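Local coordinates for lipoteichoic acid primase (Listeria monocytogenes, PDB 4UOP), which belongs to the sulfatase-like, alkaline-phosphatase-related proteins and binds a magnesium ion in its extracellular catalytic domain, at residues Trp274-Ile288 and Asp313-Gly325. Numbering follows the deposited sequence.
Sequences WDDSVVVFYGDHHII and DDYRIPFFLHYPG. With MG (magnesium ion), chain J.
Val279 and Phe281 each exchange two backbone hydrogen bonds with His322 and Phe320, respectively, joining strands 277-283 and 319-322 as antiparallel neighbours. Gly283 N extends the pairing to Pro318 O (3.1 Å), just short of the metal site.

At the other end, the imidazole of His322 is held in two ways. Its NE2 donates to Trp274 O at 2.8 Å, the acceptor oxygen lying near the imidazole plane while NE2 stands above the carbonyl plane. One imidazole face also lies on the pyrrole half of Trp274 in an offset stack, centroids 3.8 Å apart and planes at 18°. Trp274 CG is anti to the backbone N (chi1 -177°), which swings the indole against the imidazole face. Bond and stack together would restrict the rotation of the imidazole.

Apolar contacts line the face bearing Val280 and Tyr282. Val280 splits its methyls, CG1 meeting Phe319 CE1 at 3.7 Å and CG2 meeting Leu321 CD1 at 3.8 Å; helix 341-348 packs on Phe319 and Leu321. On the other face, Phe281 packs against helix 246-271.

Beyond the strands, His286 CE1 approaches Tyr315 CE1 to 3.4 Å, the rings slid apart with little overlap, while Asp314 CB lies off-centre over the imidazole.

Asp284 OD2 and His285 NE2 bind magnesium alongside Glu66, Thr108 and a water. His285 ND1 donates almost straight (178°) to His286 O, a second-shell bond that probably sets the rotation of the His285 ring with NE2 facing the metal. An Asp-His pair directly after a central strand is characteristic of the metal site in the alkaline phosphatase-like alpha/beta fold.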
loop_
_atom_site.group_PDB
_atom_site.type_symbol
_atom_site.label_atom_id
_atom_site.label_comp_id
_atom_site.label_asym_id
_atom_site.label_seq_id
_atom_site.Cartn_x
_atom_site.Cartn_y
_atom_site.Cartn_z
ATOM N N TRP B 274 -5.099 30.327 -24.791
ATOM C CA TRP B 274 -3.884 29.541 -25.094
ATOM C C TRP B 274 -2.647 30.430 -25.157
ATOM O O TRP B 274 -1.584 30.084 -24.624
ATOM C CB TRP B 274 -4.068 28.820 -26.409
ATOM C CG TRP B 274 -2.960 27.918 -26.833
ATOM C CD1 TRP B 274 -2.025 28.171 -27.796
ATOM C CD2 TRP B 274 -2.698 26.593 -26.355
ATOM N NE1 TRP B 274 -1.194 27.085 -27.948
ATOM C CE2 TRP B 274 -1.566 26.113 -27.056
ATOM C CE3 TRP B 274 -3.292 25.773 -25.384
ATOM C CZ2 TRP B 274 -1.037 24.836 -26.838
ATOM C CZ3 TRP B 274 -2.767 24.507 -25.168
ATOM C CH2 TRP B 274 -1.649 24.049 -25.893
ATOM N N ASP B 275 -2.808 31.579 -25.803
ATOM C CA ASP B 275 -1.703 32.513 -26.007
ATOM C C ASP B 275 -1.391 33.316 -24.762
ATOM O O ASP B 275 -0.432 34.089 -24.768
ATOM C CB ASP B 275 -2.019 33.471 -27.161
ATOM C CG ASP B 275 -2.143 32.757 -28.498
ATOM O OD1 ASP B 275 -1.394 31.788 -28.733
ATOM O OD2 ASP B 275 -2.981 33.163 -29.329
ATOM N N ASP B 276 -2.175 33.134 -23.701
ATOM C CA ASP B 276 -1.967 33.817 -22.438
ATOM C C ASP B 276 -1.811 32.860 -21.252
ATOM O O ASP B 276 -1.999 33.273 -20.100
ATOM C CB ASP B 276 -3.146 34.766 -22.175
ATOM C CG ASP B 276 -2.798 36.241 -22.411
ATOM O OD1 ASP B 276 -1.728 36.547 -23.008
ATOM O OD2 ASP B 276 -3.614 37.099 -21.982
ATOM N N SER B 277 -1.428 31.608 -21.518
ATOM C CA SER B 277 -1.392 30.572 -20.482
ATOM C C SER B 277 -0.233 29.602 -20.651
ATOM O O SER B 277 0.117 29.236 -21.774
ATOM C CB SER B 277 -2.691 29.742 -20.505
ATOM O OG SER B 277 -3.820 30.544 -20.290
ATOM N N VAL B 278 0.343 29.179 -19.526
ATOM C CA VAL B 278 1.180 27.994 -19.470
ATOM C C VAL B 278 0.205 26.830 -19.424
ATOM O O VAL B 278 -0.752 26.848 -18.646
ATOM C CB VAL B 278 2.052 27.983 -18.207
ATOM C CG1 VAL B 278 2.846 26.690 -18.090
ATOM C CG2 VAL B 278 2.984 29.193 -18.204
ATOM N N VAL B 279 0.433 25.841 -20.270
ATOM C CA VAL B 279 -0.403 24.653 -20.280
ATOM C C VAL B 279 0.475 23.410 -20.173
ATOM O O VAL B 279 1.469 23.277 -20.903
ATOM C CB VAL B 279 -1.289 24.597 -21.532
ATOM C CG1 VAL B 279 -2.192 23.384 -21.459
ATOM C CG2 VAL B 279 -2.133 25.861 -21.661
ATOM N N VAL B 280 0.135 22.543 -19.219
ATOM C CA VAL B 280 0.861 21.312 -18.947
ATOM C C VAL B 280 -0.120 20.139 -19.072
ATOM O O VAL B 280 -1.228 20.203 -18.522
ATOM C CB VAL B 280 1.442 21.287 -17.527
ATOM C CG1 VAL B 280 2.292 20.050 -17.310
ATOM C CG2 VAL B 280 2.247 22.548 -17.262
ATOM N N PHE B 281 0.300 19.101 -19.783
ATOM C CA PHE B 281 -0.461 17.864 -19.878
ATOM C C PHE B 281 0.427 16.732 -19.418
ATOM O O PHE B 281 1.569 16.634 -19.861
ATOM C CB PHE B 281 -0.875 17.570 -21.320
ATOM C CG PHE B 281 -1.639 18.673 -21.985
ATOM C CD1 PHE B 281 -2.682 19.306 -21.339
ATOM C CD2 PHE B 281 -1.340 19.053 -23.283
ATOM C CE1 PHE B 281 -3.393 20.321 -21.954
ATOM C CE2 PHE B 281 -2.051 20.080 -23.906
ATOM C CZ PHE B 281 -3.080 20.698 -23.248
ATOM N N TYR B 282 -0.089 15.850 -18.567
ATOM C CA TYR B 282 0.666 14.654 -18.178
ATOM C C TYR B 282 -0.277 13.508 -17.869
ATOM O O TYR B 282 -1.403 13.733 -17.428
ATOM C CB TYR B 282 1.568 14.955 -16.958
ATOM C CG TYR B 282 0.810 15.277 -15.699
ATOM C CD1 TYR B 282 0.322 16.559 -15.470
ATOM C CD2 TYR B 282 0.570 14.304 -14.739
ATOM C CE1 TYR B 282 -0.395 16.862 -14.330
ATOM C CE2 TYR B 282 -0.146 14.597 -13.592
ATOM C CZ TYR B 282 -0.630 15.878 -13.401
ATOM O OH TYR B 282 -1.359 16.222 -12.294
ATOM N N GLY B 283 0.181 12.279 -18.075
ATOM C CA GLY B 283 -0.604 11.101 -17.666
ATOM C C GLY B 283 -0.411 10.875 -16.181
ATOM O O GLY B 283 0.691 11.087 -15.678
ATOM N N ASP B 284 -1.453 10.454 -15.458
ATOM C CA ASP B 284 -1.271 10.231 -14.023
ATOM C C ASP B 284 -0.355 9.056 -13.693
ATOM O O ASP B 284 0.491 9.166 -12.815
ATOM C CB ASP B 284 -2.583 10.194 -13.220
ATOM C CG ASP B 284 -3.544 9.100 -13.640
ATOM O OD1 ASP B 284 -3.361 8.466 -14.703
ATOM O OD2 ASP B 284 -4.503 8.878 -12.849
ATOM N N HIS B 285 -0.519 7.954 -14.420
ATOM C CA HIS B 285 0.259 6.743 -14.207
ATOM C C HIS B 285 -0.120 5.752 -15.291
ATOM O O HIS B 285 -1.140 5.931 -15.982
ATOM C CB HIS B 285 -0.071 6.148 -12.840
ATOM C CG HIS B 285 -1.532 5.949 -12.632
ATOM N ND1 HIS B 285 -2.218 4.891 -13.187
ATOM C CD2 HIS B 285 -2.458 6.706 -12.002
ATOM C CE1 HIS B 285 -3.496 4.988 -12.886
ATOM N NE2 HIS B 285 -3.671 6.088 -12.177
ATOM N N HIS B 286 0.711 4.720 -15.433
ATOM C CA HIS B 286 0.467 3.681 -16.412
ATOM C C HIS B 286 -0.634 2.775 -15.916
ATOM O O HIS B 286 -0.964 2.760 -14.731
ATOM C CB HIS B 286 1.722 2.871 -16.679
ATOM C CG HIS B 286 1.950 1.774 -15.699
ATOM N ND1 HIS B 286 2.340 2.007 -14.398
ATOM C CD2 HIS B 286 1.838 0.430 -15.824
ATOM C CE1 HIS B 286 2.466 0.855 -13.765
ATOM N NE2 HIS B 286 2.161 -0.119 -14.608
ATOM N N ILE B 287 -1.210 2.028 -16.841
ATOM C CA ILE B 287 -2.217 1.056 -16.470
ATOM C C ILE B 287 -1.998 -0.311 -17.131
ATOM O O ILE B 287 -2.448 -1.318 -16.598
ATOM C CB ILE B 287 -3.643 1.609 -16.746
ATOM C CG1 ILE B 287 -4.708 0.813 -15.985
ATOM C CG2 ILE B 287 -3.942 1.639 -18.235
ATOM C CD1 ILE B 287 -4.463 0.714 -14.491
ATOM N N ILE B 288 -1.307 -0.346 -18.267
ATOM C CA ILE B 288 -1.071 -1.593 -19.000
ATOM C C ILE B 288 0.347 -2.080 -18.703
ATOM O O ILE B 288 1.332 -1.376 -18.962
ATOM C CB ILE B 288 -1.238 -1.378 -20.515
ATOM C CG1 ILE B 288 -2.608 -0.747 -20.852
ATOM C CG2 ILE B 288 -0.989 -2.681 -21.266
ATOM C CD1 ILE B 288 -3.836 -1.588 -20.515
ATOM N N ASP B 313 10.157 1.191 -18.361
ATOM C CA ASP B 313 9.501 1.529 -19.615
ATOM C C ASP B 313 8.035 1.889 -19.407
ATOM O O ASP B 313 7.589 2.884 -19.946
ATOM C CB ASP B 313 9.579 0.431 -20.661
ATOM C CG ASP B 313 9.261 0.956 -22.050
ATOM O OD1 ASP B 313 9.818 2.013 -22.444
ATOM O OD2 ASP B 313 8.435 0.335 -22.754
ATOM N N ASP B 314 7.304 1.074 -18.641
ATOM C CA ASP B 314 5.877 1.317 -18.381
ATOM C C ASP B 314 5.610 2.516 -17.500
ATOM O O ASP B 314 4.585 3.167 -17.634
ATOM C CB ASP B 314 5.222 0.095 -17.718
ATOM C CG ASP B 314 4.969 -1.048 -18.696
ATOM O OD1 ASP B 314 4.961 -0.838 -19.922
ATOM O OD2 ASP B 314 4.733 -2.158 -18.209
ATOM N N TYR B 315 6.551 2.848 -16.623
ATOM C CA TYR B 315 6.345 3.965 -15.717
ATOM C C TYR B 315 6.462 5.327 -16.402
ATOM O O TYR B 315 6.188 6.349 -15.797
ATOM C CB TYR B 315 7.313 3.866 -14.534
ATOM C CG TYR B 315 6.868 2.919 -13.441
ATOM C CD1 TYR B 315 6.105 1.797 -13.726
ATOM C CD2 TYR B 315 7.249 3.122 -12.126
ATOM C CE1 TYR B 315 5.716 0.912 -12.731
ATOM C CE2 TYR B 315 6.878 2.237 -11.124
ATOM C CZ TYR B 315 6.113 1.131 -11.437
ATOM O OH TYR B 315 5.730 0.226 -10.472
ATOM N N ARG B 316 6.867 5.348 -17.671
ATOM C CA ARG B 316 6.874 6.590 -18.407
ATOM C C ARG B 316 5.451 7.045 -18.712
ATOM O O ARG B 316 4.630 6.263 -19.223
ATOM C CB ARG B 316 7.670 6.470 -19.711
ATOM C CG ARG B 316 9.094 5.922 -19.577
ATOM C CD ARG B 316 9.520 5.127 -20.812
ATOM N NE ARG B 316 9.527 5.972 -21.934
ATOM C CZ ARG B 316 9.246 5.638 -23.188
ATOM N NH1 ARG B 316 8.935 4.407 -23.589
ATOM N NH2 ARG B 316 9.322 6.598 -24.058
ATOM N N ILE B 317 5.196 8.316 -18.450
ATOM C CA ILE B 317 3.914 8.953 -18.692
ATOM C C ILE B 317 4.165 10.100 -19.653
ATOM O O ILE B 317 5.242 10.721 -19.618
ATOM C CB ILE B 317 3.244 9.471 -17.389
ATOM C CG1 ILE B 317 4.267 10.191 -16.503
ATOM C CG2 ILE B 317 2.653 8.302 -16.625
ATOM C CD1 ILE B 317 3.705 10.971 -15.336
ATOM N N PRO B 318 3.187 10.418 -20.512
ATOM C CA PRO B 318 3.436 11.580 -21.361
ATOM C C PRO B 318 3.520 12.876 -20.549
ATOM O O PRO B 318 2.903 12.985 -19.480
ATOM C CB PRO B 318 2.242 11.592 -22.305
ATOM C CG PRO B 318 1.154 10.883 -21.538
ATOM C CD PRO B 318 1.853 9.831 -20.747
ATOM N N PHE B 319 4.291 13.823 -21.068
ATOM C CA PHE B 319 4.483 15.131 -20.465
ATOM C C PHE B 319 4.700 16.159 -21.559
ATOM O O PHE B 319 5.616 16.016 -22.375
ATOM C CB PHE B 319 5.675 15.128 -19.514
ATOM C CG PHE B 319 5.948 16.464 -18.883
ATOM C CD1 PHE B 319 5.224 16.889 -17.785
ATOM C CD2 PHE B 319 6.898 17.319 -19.422
ATOM C CE1 PHE B 319 5.463 18.131 -17.214
ATOM C CE2 PHE B 319 7.130 18.560 -18.864
ATOM C CZ PHE B 319 6.413 18.973 -17.763
ATOM N N PHE B 320 3.845 17.171 -21.585
ATOM C CA PHE B 320 3.892 18.233 -22.586
ATOM C C PHE B 320 3.738 19.562 -21.887
ATOM O O PHE B 320 2.886 19.721 -21.002
ATOM C CB PHE B 320 2.765 18.066 -23.620
ATOM C CG PHE B 320 2.900 16.845 -24.474
ATOM C CD1 PHE B 320 2.511 15.606 -24.000
ATOM C CD2 PHE B 320 3.428 16.927 -25.759
ATOM C CE1 PHE B 320 2.660 14.470 -24.785
ATOM C CE2 PHE B 320 3.557 15.803 -26.552
ATOM C CZ PHE B 320 3.196 14.568 -26.056
ATOM N N LEU B 321 4.554 20.530 -22.289
ATOM C CA LEU B 321 4.505 21.851 -21.722
ATOM C C LEU B 321 4.488 22.901 -22.814
ATOM O O LEU B 321 5.330 22.893 -23.721
ATOM C CB LEU B 321 5.694 22.081 -20.787
ATOM C CG LEU B 321 5.616 23.465 -20.113
ATOM C CD1 LEU B 321 5.703 23.387 -18.594
ATOM C CD2 LEU B 321 6.703 24.353 -20.679
ATOM N N HIS B 322 3.520 23.799 -22.709
ATOM C CA HIS B 322 3.372 24.933 -23.613
ATOM C C HIS B 322 3.476 26.215 -22.804
ATOM O O HIS B 322 2.981 26.286 -21.677
ATOM C CB HIS B 322 2.011 24.864 -24.311
ATOM C CG HIS B 322 1.452 26.200 -24.717
ATOM N ND1 HIS B 322 1.774 26.808 -25.913
ATOM C CD2 HIS B 322 0.594 27.038 -24.090
ATOM C CE1 HIS B 322 1.154 27.972 -25.994
ATOM N NE2 HIS B 322 0.430 28.136 -24.901
ATOM N N TYR B 323 4.132 27.224 -23.370
ATOM C CA TYR B 323 3.977 28.582 -22.853
ATOM C C TYR B 323 4.060 29.571 -23.995
ATOM O O TYR B 323 4.726 29.295 -25.003
ATOM C CB TYR B 323 4.974 28.897 -21.726
ATOM C CG TYR B 323 6.433 28.919 -22.112
ATOM C CD1 TYR B 323 7.034 30.076 -22.607
ATOM C CD2 TYR B 323 7.231 27.797 -21.934
ATOM C CE1 TYR B 323 8.390 30.098 -22.940
ATOM C CE2 TYR B 323 8.576 27.806 -22.264
ATOM C CZ TYR B 323 9.154 28.956 -22.758
ATOM O OH TYR B 323 10.494 28.936 -23.087
ATOM N N PRO B 324 3.382 30.712 -23.853
ATOM C CA PRO B 324 3.348 31.672 -24.967
ATOM C C PRO B 324 4.734 32.205 -25.348
ATOM O O PRO B 324 5.529 32.557 -24.471
ATOM C CB PRO B 324 2.469 32.808 -24.437
ATOM C CG PRO B 324 1.712 32.220 -23.292
ATOM C CD PRO B 324 2.643 31.214 -22.679
ATOM N N GLY B 325 5.002 32.255 -26.645
ATOM C CA GLY B 325 6.267 32.776 -27.145
ATOM C C GLY B 325 7.453 31.861 -26.916
ATOM O O GLY B 325 8.596 32.319 -26.921
HETATM MG MG MG J . -5.590 7.184 -12.357
HETATM O O HOH W 1 -6.587 5.380 -11.544
#